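Local coordinates for protein ubiquinone biosynthesis accessory factor UbiJ (Escherichia coli, PDB 6H6P) that is required for aerobic ubiquinone biosynthesis, binding hydrophobic intermediates through its SCP2 domain and being essential for the stability of the Ubi complex, at residues Val47-Val52 and Gly72-Asp77. Numbering follows the deposited sequence.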
ATOM      1  N   VAL C  47      -2.089 -15.055   7.382  1.00 65.75           N
ATOM      2  CA  VAL C  47      -1.647 -14.339   8.569  1.00 64.25           C
ATOM      3  C   VAL C  47      -0.984 -15.386   9.481  1.00 68.76           C
ATOM      4  O   VAL C  47      -1.578 -16.431   9.772  1.00 70.80           O
ATOM      5  CB  VAL C  47      -2.803 -13.573   9.263  1.00 67.68           C
ATOM      6  CG1 VAL C  47      -2.318 -12.844  10.509  1.00 65.72           C
ATOM      7  CG2 VAL C  47      -3.472 -12.592   8.299  1.00 67.65           C
ATOM      8  N   LEU C  48       0.285 -15.139   9.833  1.00 63.16           N
ATOM      9  CA  LEU C  48       1.075 -15.988  10.718  1.00 61.93           C
ATOM     10  C   LEU C  48       1.358 -15.196  11.979  1.00 63.96           C
ATOM     11  O   LEU C  48       2.084 -14.203  11.926  1.00 60.87           O
ATOM     12  CB  LEU C  48       2.381 -16.482  10.035  1.00 60.63           C
ATOM     13  CG  LEU C  48       3.365 -17.351  10.850  1.00 63.89           C
ATOM     14  CD1 LEU C  48       2.758 -18.689  11.275  1.00 63.92           C
ATOM     15  CD2 LEU C  48       4.618 -17.617  10.034  1.00 67.40           C
ATOM     16  N   ARG C  49       0.702 -15.579  13.087  1.00 62.97           N
ATOM     17  CA  ARG C  49       0.916 -14.940  14.372  1.00 63.98           C
ATOM     18  C   ARG C  49       1.991 -15.743  15.045  1.00 71.16           C
ATOM     19  O   ARG C  49       1.986 -16.969  14.982  1.00 72.92           O
ATOM     20  CB  ARG C  49      -0.357 -14.898  15.235  1.00 65.89           C
ATOM     21  CG  ARG C  49      -0.253 -13.935  16.404  1.00 70.08           C
ATOM     22  CD  ARG C  49      -1.596 -13.695  17.047  1.00 72.92           C
ATOM     23  NE  ARG C  49      -1.574 -12.479  17.873  1.00 83.29           N
ATOM     24  CZ  ARG C  49      -2.340 -11.402  17.686  1.00 87.83           C
ATOM     25  NH1 ARG C  49      -3.232 -11.370  16.698  1.00 78.04           N
ATOM     26  NH2 ARG C  49      -2.230 -10.354  18.497  1.00 63.73           N
ATOM     27  N   VAL C  50       2.970 -15.028  15.607  1.00 67.58           N
ATOM     28  CA  VAL C  50       4.109 -15.576  16.317  1.00 66.04           C
ATOM     29  C   VAL C  50       4.007 -15.003  17.710  1.00 69.28           C
ATOM     30  O   VAL C  50       4.009 -13.785  17.871  1.00 67.07           O
ATOM     31  CB  VAL C  50       5.464 -15.224  15.639  1.00 68.62           C
ATOM     32  CG1 VAL C  50       6.619 -15.802  16.433  1.00 68.27           C
ATOM     33  CG2 VAL C  50       5.517 -15.692  14.172  1.00 68.06           C
ATOM     34  N   GLU C  51       3.879 -15.888  18.705  1.00 68.65           N
ATOM     35  CA  GLU C  51       3.817 -15.562  20.131  1.00 69.65           C
ATOM     36  C   GLU C  51       5.215 -15.736  20.739  1.00 73.44           C
ATOM     37  O   GLU C  51       5.709 -16.863  20.866  1.00 73.84           O
ATOM     38  CB  GLU C  51       2.761 -16.430  20.837  1.00 72.99           C
ATOM     39  CG  GLU C  51       1.345 -16.263  20.287  1.00 79.39           C
ATOM     40  CD  GLU C  51       0.594 -14.969  20.566  1.00 90.98           C
ATOM     41  OE1 GLU C  51       1.108 -14.103  21.308  1.00 87.24           O
ATOM     42  OE2 GLU C  51      -0.544 -14.838  20.064  1.00 95.03           O
ATOM     43  N   VAL C  52       5.895 -14.608  21.002  1.00 69.15           N
ATOM     44  CA  VAL C  52       7.260 -14.622  21.524  1.00 69.05           C
ATOM     45  C   VAL C  52       7.163 -14.944  23.008  1.00 76.88           C
ATOM     46  O   VAL C  52       6.562 -14.179  23.758  1.00 78.00           O
ATOM     47  CB  VAL C  52       8.048 -13.320  21.202  1.00 70.86           C
ATOM     48  CG1 VAL C  52       9.500 -13.437  21.623  1.00 71.08           C
ATOM     49  CG2 VAL C  52       7.976 -12.988  19.725  1.00 68.61           C
ATOM     50  N   GLY C  72       2.893  -5.423  15.307  1.00 69.21           N
ATOM     51  CA  GLY C  72       2.991  -5.709  16.728  1.00 70.13           C
ATOM     52  C   GLY C  72       1.651  -6.147  17.301  1.00 75.32           C
ATOM     53  O   GLY C  72       1.594  -7.015  18.177  1.00 75.12           O
ATOM     54  N   GLU C  73       0.561  -5.537  16.802  1.00 72.96           N
ATOM     55  CA  GLU C  73      -0.834  -5.808  17.192  1.00 73.63           C
ATOM     56  C   GLU C  73      -1.707  -6.099  15.958  1.00 72.68           C
ATOM     57  O   GLU C  73      -1.478  -5.523  14.904  1.00 69.60           O
ATOM     58  CB  GLU C  73      -1.423  -4.660  18.067  1.00 77.27           C
ATOM     59  CG  GLU C  73      -1.215  -3.241  17.535  1.00 92.19           C
ATOM     60  CD  GLU C  73      -2.338  -2.234  17.748  1.00126.71           C
ATOM     61  OE1 GLU C  73      -2.678  -1.959  18.922  1.00133.89           O
ATOM     62  OE2 GLU C  73      -2.836  -1.674  16.742  1.00117.14           O
ATOM     63  N   TRP C  74      -2.678  -7.025  16.072  1.00 70.16           N
ATOM     64  CA  TRP C  74      -3.588  -7.408  14.972  1.00 69.78           C
ATOM     65  C   TRP C  74      -4.935  -7.881  15.520  1.00 74.92           C
ATOM     66  O   TRP C  74      -4.982  -8.905  16.203  1.00 76.59           O
ATOM     67  CB  TRP C  74      -2.927  -8.508  14.133  1.00 67.05           C
ATOM     68  CG  TRP C  74      -3.771  -9.175  13.086  1.00 68.10           C
ATOM     69  CD1 TRP C  74      -4.280 -10.443  13.125  1.00 71.74           C
ATOM     70  CD2 TRP C  74      -4.069  -8.663  11.783  1.00 67.32           C
ATOM     71  NE1 TRP C  74      -4.915 -10.737  11.939  1.00 71.20           N
ATOM     72  CE2 TRP C  74      -4.810  -9.658  11.100  1.00 71.51           C
ATOM     73  CE3 TRP C  74      -3.823  -7.440  11.139  1.00 67.74           C
ATOM     74  CZ2 TRP C  74      -5.258  -9.486   9.793  1.00 70.52           C
ATOM     75  CZ3 TRP C  74      -4.225  -7.288   9.828  1.00 69.34           C
ATOM     76  CH2 TRP C  74      -4.950  -8.296   9.174  1.00 70.63           C
ATOM     77  N   ALA C  75      -6.024  -7.144  15.220  1.00 71.04           N
ATOM     78  CA  ALA C  75      -7.383  -7.434  15.692  1.00 72.35           C
ATOM     79  C   ALA C  75      -8.085  -8.535  14.886  1.00 77.70           C
ATOM     80  O   ALA C  75      -9.249  -8.842  15.134  1.00 81.66           O
ATOM     81  CB  ALA C  75      -8.219  -6.161  15.689  1.00 74.41           C
ATOM     82  N   GLY C  76      -7.385  -9.110  13.927  1.00 71.22           N
ATOM     83  CA  GLY C  76      -7.945 -10.170  13.106  1.00 71.71           C
ATOM     84  C   GLY C  76      -7.606 -11.558  13.612  1.00 76.51           C
ATOM     85  O   GLY C  76      -6.973 -11.720  14.666  1.00 76.43           O
ATOM     86  N   ASP C  77      -8.040 -12.575  12.841  1.00 73.61           N
ATOM     87  CA  ASP C  77      -7.807 -13.992  13.121  1.00 73.11           C
ATOM     88  C   ASP C  77      -6.609 -14.497  12.314  1.00 75.99           C
ATOM     89  O   ASP C  77      -6.498 -14.206  11.120  1.00 75.14           O
ATOM     90  CB  ASP C  77      -9.062 -14.817  12.821  1.00 76.92           C
ATOM     91  CG  ASP C  77     -10.311 -14.383  13.570  1.00 91.78           C
ATOM     92  OD1 ASP C  77     -10.246 -14.249  14.825  1.00 91.70           O
ATOM     93  OD2 ASP C  77     -11.370 -14.227  12.914  1.00101.35           O
TER
HETATM   94  O   HOH W   1      -5.050 -13.641  15.459  1.00 57.74           O
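Arg-49 reaches from its strand to the loop 72-77 and meets the backbone of Trp-74 there. From CB, which points toward the loop, the Arg-49 chain runs extended, CG anti to the backbone N (chi1 -165°), to NE, which forms a salt bridge with OE2 of Glu-51, on the same face of the sheet, at 3.4 Å. Beyond CZ, NH1 of Arg-49 donates an almost straight hydrogen bond of 3.1 Å to the carbonyl O of Trp-74, which lies in the guanidinium plane and offers a lone pair. This nitrogen also sits at the indole edge near CD1, the two planes 49° apart. NH1 of Arg-49 donates as well to a water oxygen 3.2 Å away, which in turn donates to O of Gly-76, while NH2 makes a weak hydrogen bond to Ser-58. A long side chain with several N-H groups suits a position serving several acceptors; a leucine here would probably leave the Trp-74 carbonyl without this donor and Glu-51 without its ionic mate. Compact, branched Val-47, on the same face, lays CG1 3.6 Å from NE1 of Trp-74, and its CG2 makes an apolar contact with CZ2. Gly-76 N lies over one indole face, toward the rim; a CB there would crowd NE1, which suits glycine. Ile-60 of the antiparallel neighbour 58-63 touches Val-47, Arg-49 and Trp-74, and Leu-44 of a second subunit packs on the indole. The loop joining strands 68-71 and 80-84 thus passes across 58-63 and 47-52 in the SCP2 domain's mixed sheet, before 80-84 pairs parallel to 47-52.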